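Local coordinates for protein phosphodiesterase (Candida albicans, PDB 6CPU) that belongs to the 3'5'-cyclic nucleotide phosphodiesterase family of largely helical HD-superfamily proteins and carries a zinc and a magnesium ion in this model, at residues 91-96 with 387-392; 194-199 with 259-264. One frame throughout, in Å; residues are numbered along the deposited sequence.

How the contacts relate
Contacts 1 and 2 lie side by side, their centres about 14 Å apart and each about 14 Å from the centre of the chain. Along the sequence 91-96 comes first, then both segments of contact 2, 194-199 and 259-264, and last 387-392. Contact 1 ties helix 84-94 to helix 377-394 of the phosphodiesterase family region; contact 2 joins the loop after helix 177-193 to helix 253-264. The two meet directly: Phe259 packs on Val390 and Leu391, Val263 on Val390, and Ile262 on Phe94. Helix 25-34 packs against 91-96 and against both segments of contact 2, while Phe259, Ile262 and Val263 connect that group to helix 377-394.

Contact 1 of 2, residues 91-96 with 387-392; sequences IQFFFT and INKVLR
Lys389 reaches across to Phe93 and sets its ammonium over the aromatic face, a cation-pi contact with NZ 4.0 Å from the centroid of the Phe93 ring and only 8° off the ring normal. CG of Lys389 lies anti to its backbone N (chi1 176°), the chain runs extended as far as CE, and a bend at the last torsion (chi4 61°) turns NZ to its place above the ring. The same NZ comes to 2.8 Å from the backbone O of Phe93, near the C-terminal end of helix 84-94, and CG2 of Thr96 meets the lysine tip to tip, 3.9 Å from NZ.

At the ring edge, O of Lys389 lies in the ring plane, 3.5 Å from CZ of Phe93. Contact 1 bridges the end of a helix in the N-terminal part of the chain and helix 377-394 of the family's helical fold, which has a wider, pi-type turn at 387-391, where Arg392 N bonds to Ile387 O.

Apolar contacts complete the arrangement. The side chains of Lys389 and Phe93 run antiparallel and overlap, with CG near the root of the lysine 3.8 Å from CZ at the far end of the phenylalanine. Within 91-96, CD2 of Phe93 sits over the centre of the Phe94 ring, 3.6 Å above its plane. Leu183 of helix 177-193 and Arg175 touch Phe93 as well, Pro163 packs on Thr96, and Arg175 NH2 hydrogen-bonds to Asn388 O.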
loop_
_atom_site.group_PDB
_atom_site.type_symbol
_atom_site.label_atom_id
_atom_site.label_comp_id
_atom_site.label_asym_id
_atom_site.label_seq_id
_atom_site.Cartn_x
_atom_site.Cartn_y
_atom_site.Cartn_z
ATOM N N ILE A 91 16.012 -0.500 -13.713
ATOM C CA ILE A 91 16.412 -0.243 -12.328
ATOM C C ILE A 91 15.884 1.117 -11.845
ATOM O O ILE A 91 15.305 1.223 -10.758
ATOM C CB ILE A 91 17.959 -0.312 -12.192
ATOM C CG1 ILE A 91 18.477 -1.751 -12.383
ATOM C CG2 ILE A 91 18.437 0.230 -10.860
ATOM C CD1 ILE A 91 17.815 -2.800 -11.500
ATOM N N GLN A 92 16.089 2.152 -12.654
ATOM C CA GLN A 92 15.628 3.499 -12.327
ATOM C C GLN A 92 14.120 3.555 -12.020
ATOM O O GLN A 92 13.693 4.243 -11.080
ATOM C CB GLN A 92 15.963 4.427 -13.494
ATOM C CG GLN A 92 15.867 5.907 -13.218
ATOM C CD GLN A 92 16.085 6.745 -14.472
ATOM O OE1 GLN A 92 15.713 6.350 -15.587
ATOM N NE2 GLN A 92 16.682 7.905 -14.297
ATOM N N PHE A 93 13.318 2.867 -12.829
ATOM C CA PHE A 93 11.866 2.940 -12.727
ATOM C C PHE A 93 11.308 1.972 -11.702
ATOM O O PHE A 93 10.554 2.369 -10.814
ATOM C CB PHE A 93 11.176 2.670 -14.072
ATOM C CG PHE A 93 9.672 2.781 -13.998
ATOM C CD1 PHE A 93 9.066 4.025 -13.938
ATOM C CD2 PHE A 93 8.879 1.653 -13.952
ATOM C CE1 PHE A 93 7.691 4.139 -13.845
ATOM C CE2 PHE A 93 7.501 1.752 -13.861
ATOM C CZ PHE A 93 6.905 3.002 -13.822
ATOM N N PHE A 94 11.655 0.701 -11.828
ATOM C CA PHE A 94 11.064 -0.319 -10.951
ATOM C C PHE A 94 11.679 -0.345 -9.565
ATOM O O PHE A 94 11.051 -0.839 -8.646
ATOM C CB PHE A 94 11.125 -1.704 -11.582
ATOM C CG PHE A 94 10.313 -1.808 -12.844
ATOM C CD1 PHE A 94 8.942 -1.985 -12.792
ATOM C CD2 PHE A 94 10.924 -1.685 -14.082
ATOM C CE1 PHE A 94 8.195 -2.075 -13.959
ATOM C CE2 PHE A 94 10.181 -1.752 -15.246
ATOM C CZ PHE A 94 8.819 -1.950 -15.186
ATOM N N PHE A 95 12.896 0.168 -9.406
ATOM C CA PHE A 95 13.587 0.087 -8.101
ATOM C C PHE A 95 14.015 1.448 -7.550
ATOM O O PHE A 95 14.957 1.569 -6.755
ATOM C CB PHE A 95 14.708 -0.963 -8.170
ATOM C CG PHE A 95 14.184 -2.326 -8.481
ATOM C CD1 PHE A 95 13.476 -3.041 -7.521
ATOM C CD2 PHE A 95 14.308 -2.872 -9.758
ATOM C CE1 PHE A 95 12.932 -4.274 -7.813
ATOM C CE2 PHE A 95 13.773 -4.112 -10.049
ATOM C CZ PHE A 95 13.089 -4.824 -9.079
ATOM N N THR A 96 13.248 2.457 -7.932
ATOM C CA THR A 96 13.411 3.827 -7.451
ATOM C C THR A 96 13.458 3.865 -5.915
ATOM O O THR A 96 14.279 4.561 -5.315
ATOM C CB THR A 96 12.274 4.750 -8.018
ATOM O OG1 THR A 96 12.481 6.098 -7.591
ATOM C CG2 THR A 96 10.874 4.310 -7.581
ATOM N N ILE A 387 -2.081 5.690 -10.550
ATOM C CA ILE A 387 -2.488 5.655 -11.953
ATOM C C ILE A 387 -1.274 5.720 -12.871
ATOM O O ILE A 387 -1.140 4.901 -13.771
ATOM C CB ILE A 387 -3.459 6.799 -12.328
ATOM C CG1 ILE A 387 -4.736 6.758 -11.473
ATOM C CG2 ILE A 387 -3.767 6.753 -13.836
ATOM C CD1 ILE A 387 -5.497 5.443 -11.502
ATOM N N ASN A 388 -0.377 6.681 -12.645
ATOM C CA ASN A 388 0.640 6.992 -13.641
ATOM C C ASN A 388 1.898 6.151 -13.532
ATOM O O ASN A 388 2.571 5.919 -14.535
ATOM C CB ASN A 388 0.994 8.457 -13.592
ATOM C CG ASN A 388 -0.210 9.343 -13.855
ATOM O OD1 ASN A 388 -0.956 9.120 -14.799
ATOM N ND2 ASN A 388 -0.390 10.339 -13.034
ATOM N N LYS A 389 2.218 5.694 -12.322
ATOM C CA LYS A 389 3.357 4.798 -12.151
ATOM C C LYS A 389 2.943 3.340 -12.275
ATOM O O LYS A 389 3.573 2.586 -13.006
ATOM C CB LYS A 389 4.070 5.033 -10.811
ATOM C CG LYS A 389 5.212 4.061 -10.535
ATOM C CD LYS A 389 5.996 4.468 -9.298
ATOM C CE LYS A 389 6.984 3.390 -8.860
ATOM N NZ LYS A 389 8.004 3.099 -9.892
ATOM N N VAL A 390 1.925 2.925 -11.526
ATOM C CA VAL A 390 1.587 1.511 -11.429
ATOM C C VAL A 390 0.671 1.038 -12.571
ATOM O O VAL A 390 1.092 0.224 -13.393
ATOM C CB VAL A 390 0.979 1.161 -10.052
ATOM C CG1 VAL A 390 0.587 -0.305 -10.004
ATOM C CG2 VAL A 390 1.972 1.476 -8.952
ATOM N N LEU A 391 -0.553 1.548 -12.637
ATOM C CA LEU A 391 -1.552 0.981 -13.560
ATOM C C LEU A 391 -1.267 1.299 -15.027
ATOM O O LEU A 391 -1.505 0.450 -15.886
ATOM C CB LEU A 391 -2.976 1.406 -13.176
ATOM C CG LEU A 391 -3.493 0.953 -11.801
ATOM C CD1 LEU A 391 -4.855 1.557 -11.524
ATOM C CD2 LEU A 391 -3.558 -0.573 -11.704
ATOM N N ARG A 392 -0.748 2.497 -15.322
ATOM C CA ARG A 392 -0.442 2.872 -16.718
ATOM C C ARG A 392 0.562 1.911 -17.354
ATOM O O ARG A 392 0.493 1.636 -18.555
ATOM C CB ARG A 392 0.085 4.315 -16.799
ATOM C CG ARG A 392 0.425 4.811 -18.208
ATOM C CD ARG A 392 -0.819 4.880 -19.084
ATOM N NE ARG A 392 -0.499 5.148 -20.487
ATOM C CZ ARG A 392 -0.180 4.236 -21.409
ATOM N NH1 ARG A 392 -0.074 2.939 -21.119
ATOM N NH2 ARG A 392 0.064 4.647 -22.653
#

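Contact 2 of 2, residues 194-199 with 259-264; sequences INFIEL and FIFIVR
Phe196 and Leu199 pack from a short 3-10 turn onto Phe261, whose ring stands out from the last turns of helix 253-264. The contact fastens the connection between helices 177-193 and 205-216 to a further helix of this strand-free, mainly helical part of the chain. Ile194, the first residue to leave the preceding helix, lays CG2 over the centre of the Phe196 ring, 3.6 Å above its plane, and so backs the aromatic from within its own segment. Asn195 spans the start of the turn: its ND2 gives a nearly straight hydrogen bond of 2.6 Å to OE2 of Glu198, on the anti side of the carboxylate and 30° out of its plane. Phe196 comes next, its CG anti to the carbonyl carbon (chi1 -79°), which directs the ring at helix 253-264. CD1 of Phe196 lies over one face of the Phe261 ring, displaced toward the rim and 3.7 Å from CD1 of Phe261. The ring planes are inclined at 55°, an oblique meeting of two aromatics. Phe33 of helix 25-34 adds an edge-to-face partner to Phe196, and Asn254 bonds the backbone at both Ile194 and Phe196. Leu199 closes the turn, its N bonded to Phe196 O, and brings its CB to 3.7 Å from CZ of Phe261. Arg264, salt-bridged through NH1 to Asp228, also joins the two segments through water: one water lies 2.8 Å from the backbone O of Leu199 and accepts from NH2 of Arg264 at 3.0 Å, lying in the guanidinium plane at its edge.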
loop_
_atom_site.group_PDB
_atom_site.type_symbol
_atom_site.label_atom_id
_atom_site.label_comp_id
_atom_site.label_asym_id
_atom_site.label_seq_id
_atom_site.Cartn_x
_atom_site.Cartn_y
_atom_site.Cartn_z
ATOM N N ILE A 194 10.724 -14.115 -15.089
ATOM C CA ILE A 194 10.756 -14.312 -13.634
ATOM C C ILE A 194 9.541 -15.086 -13.174
ATOM O O ILE A 194 8.427 -14.790 -13.591
ATOM C CB ILE A 194 10.831 -12.968 -12.884
ATOM C CG1 ILE A 194 12.146 -12.279 -13.239
ATOM C CG2 ILE A 194 10.697 -13.183 -11.373
ATOM C CD1 ILE A 194 12.295 -10.877 -12.709
ATOM N N ASN A 195 9.772 -16.084 -12.320
ATOM C CA ASN A 195 8.709 -16.861 -11.700
ATOM C C ASN A 195 8.421 -16.263 -10.318
ATOM O O ASN A 195 9.072 -16.595 -9.335
ATOM C CB ASN A 195 9.116 -18.338 -11.592
ATOM C CG ASN A 195 7.924 -19.265 -11.430
ATOM O OD1 ASN A 195 6.800 -18.914 -11.783
ATOM N ND2 ASN A 195 8.163 -20.455 -10.897
ATOM N N PHE A 196 7.450 -15.363 -10.259
ATOM C CA PHE A 196 7.258 -14.544 -9.058
ATOM C C PHE A 196 6.867 -15.324 -7.798
ATOM O O PHE A 196 7.253 -14.932 -6.685
ATOM C CB PHE A 196 6.311 -13.379 -9.357
ATOM C CG PHE A 196 6.985 -12.250 -10.081
ATOM C CD1 PHE A 196 7.605 -11.230 -9.372
ATOM C CD2 PHE A 196 7.055 -12.229 -11.467
ATOM C CE1 PHE A 196 8.251 -10.201 -10.023
ATOM C CE2 PHE A 196 7.706 -11.202 -12.123
ATOM C CZ PHE A 196 8.293 -10.184 -11.406
ATOM N N ILE A 197 6.167 -16.448 -7.962
ATOM C CA ILE A 197 5.810 -17.286 -6.819
ATOM C C ILE A 197 7.044 -17.783 -6.064
ATOM O O ILE A 197 6.993 -17.969 -4.842
ATOM C CB ILE A 197 4.915 -18.490 -7.239
ATOM C CG1 ILE A 197 4.251 -19.146 -6.017
ATOM C CG2 ILE A 197 5.723 -19.518 -8.023
ATOM C CD1 ILE A 197 3.002 -18.447 -5.532
ATOM N N GLU A 198 8.153 -17.973 -6.778
ATOM C CA GLU A 198 9.397 -18.428 -6.161
ATOM C C GLU A 198 10.060 -17.355 -5.307
ATOM O O GLU A 198 10.960 -17.666 -4.552
ATOM C CB GLU A 198 10.395 -18.904 -7.215
ATOM C CG GLU A 198 10.036 -20.239 -7.845
ATOM C CD GLU A 198 10.963 -20.600 -8.989
ATOM O OE1 GLU A 198 12.185 -20.355 -8.883
ATOM O OE2 GLU A 198 10.464 -21.116 -10.009
ATOM N N LEU A 199 9.625 -16.105 -5.442
ATOM C CA LEU A 199 10.177 -15.002 -4.653
ATOM C C LEU A 199 9.470 -14.838 -3.310
ATOM O O LEU A 199 9.857 -13.985 -2.517
ATOM C CB LEU A 199 10.127 -13.690 -5.450
ATOM C CG LEU A 199 10.895 -13.683 -6.782
ATOM C CD1 LEU A 199 10.915 -12.301 -7.409
ATOM C CD2 LEU A 199 12.314 -14.179 -6.595
ATOM N N PHE A 259 2.428 -7.721 -10.954
ATOM C CA PHE A 259 1.705 -6.494 -10.649
ATOM C C PHE A 259 1.707 -6.207 -9.145
ATOM O O PHE A 259 1.964 -5.080 -8.723
ATOM C CB PHE A 259 0.282 -6.600 -11.211
ATOM C CG PHE A 259 -0.706 -5.628 -10.626
ATOM C CD1 PHE A 259 -0.569 -4.262 -10.810
ATOM C CD2 PHE A 259 -1.808 -6.089 -9.910
ATOM C CE1 PHE A 259 -1.496 -3.378 -10.290
ATOM C CE2 PHE A 259 -2.736 -5.212 -9.392
ATOM C CZ PHE A 259 -2.579 -3.846 -9.578
ATOM N N ILE A 260 1.436 -7.231 -8.347
ATOM C CA ILE A 260 1.347 -7.041 -6.901
ATOM C C ILE A 260 2.710 -6.748 -6.277
ATOM O O ILE A 260 2.803 -5.961 -5.320
ATOM C CB ILE A 260 0.679 -8.253 -6.217
ATOM C CG1 ILE A 260 -0.751 -8.399 -6.739
ATOM C CG2 ILE A 260 0.662 -8.084 -4.700
ATOM C CD1 ILE A 260 -1.277 -9.807 -6.643
ATOM N N PHE A 261 3.771 -7.361 -6.804
ATOM C CA PHE A 261 5.130 -7.026 -6.346
ATOM C C PHE A 261 5.443 -5.556 -6.601
ATOM O O PHE A 261 6.027 -4.873 -5.747
ATOM C CB PHE A 261 6.189 -7.899 -7.021
ATOM C CG PHE A 261 6.542 -9.134 -6.260
ATOM C CD1 PHE A 261 5.737 -10.258 -6.321
ATOM C CD2 PHE A 261 7.717 -9.193 -5.523
ATOM C CE1 PHE A 261 6.069 -11.410 -5.633
ATOM C CE2 PHE A 261 8.057 -10.342 -4.831
ATOM C CZ PHE A 261 7.227 -11.450 -4.879
ATOM N N ILE A 262 5.051 -5.074 -7.776
ATOM C CA ILE A 262 5.221 -3.672 -8.155
ATOM C C ILE A 262 4.462 -2.757 -7.197
ATOM O O ILE A 262 5.010 -1.755 -6.760
ATOM C CB ILE A 262 4.699 -3.386 -9.594
ATOM C CG1 ILE A 262 5.548 -4.028 -10.702
ATOM C CG2 ILE A 262 4.520 -1.897 -9.844
ATOM C CD1 ILE A 262 6.904 -4.522 -10.332
ATOM N N VAL A 263 3.227 -3.129 -6.849
ATOM C CA VAL A 263 2.434 -2.358 -5.882
ATOM C C VAL A 263 3.113 -2.356 -4.513
ATOM O O VAL A 263 3.275 -1.294 -3.901
ATOM C CB VAL A 263 0.993 -2.913 -5.727
ATOM C CG1 VAL A 263 0.287 -2.248 -4.552
ATOM C CG2 VAL A 263 0.192 -2.707 -6.999
ATOM N N ARG A 264 3.513 -3.528 -4.035
ATOM C CA ARG A 264 4.195 -3.625 -2.725
ATOM C C ARG A 264 5.425 -2.715 -2.683
ATOM O O ARG A 264 5.664 -2.020 -1.684
ATOM C CB ARG A 264 4.576 -5.070 -2.413
ATOM C CG ARG A 264 5.244 -5.249 -1.071
ATOM C CD ARG A 264 5.558 -6.700 -0.799
ATOM N NE ARG A 264 6.779 -7.146 -1.478
ATOM C CZ ARG A 264 7.338 -8.339 -1.319
ATOM N NH1 ARG A 264 6.771 -9.253 -0.549
ATOM N NH2 ARG A 264 8.479 -8.626 -1.936
HETATM O O HOH W 1 9.601 -11.343 -1.584
#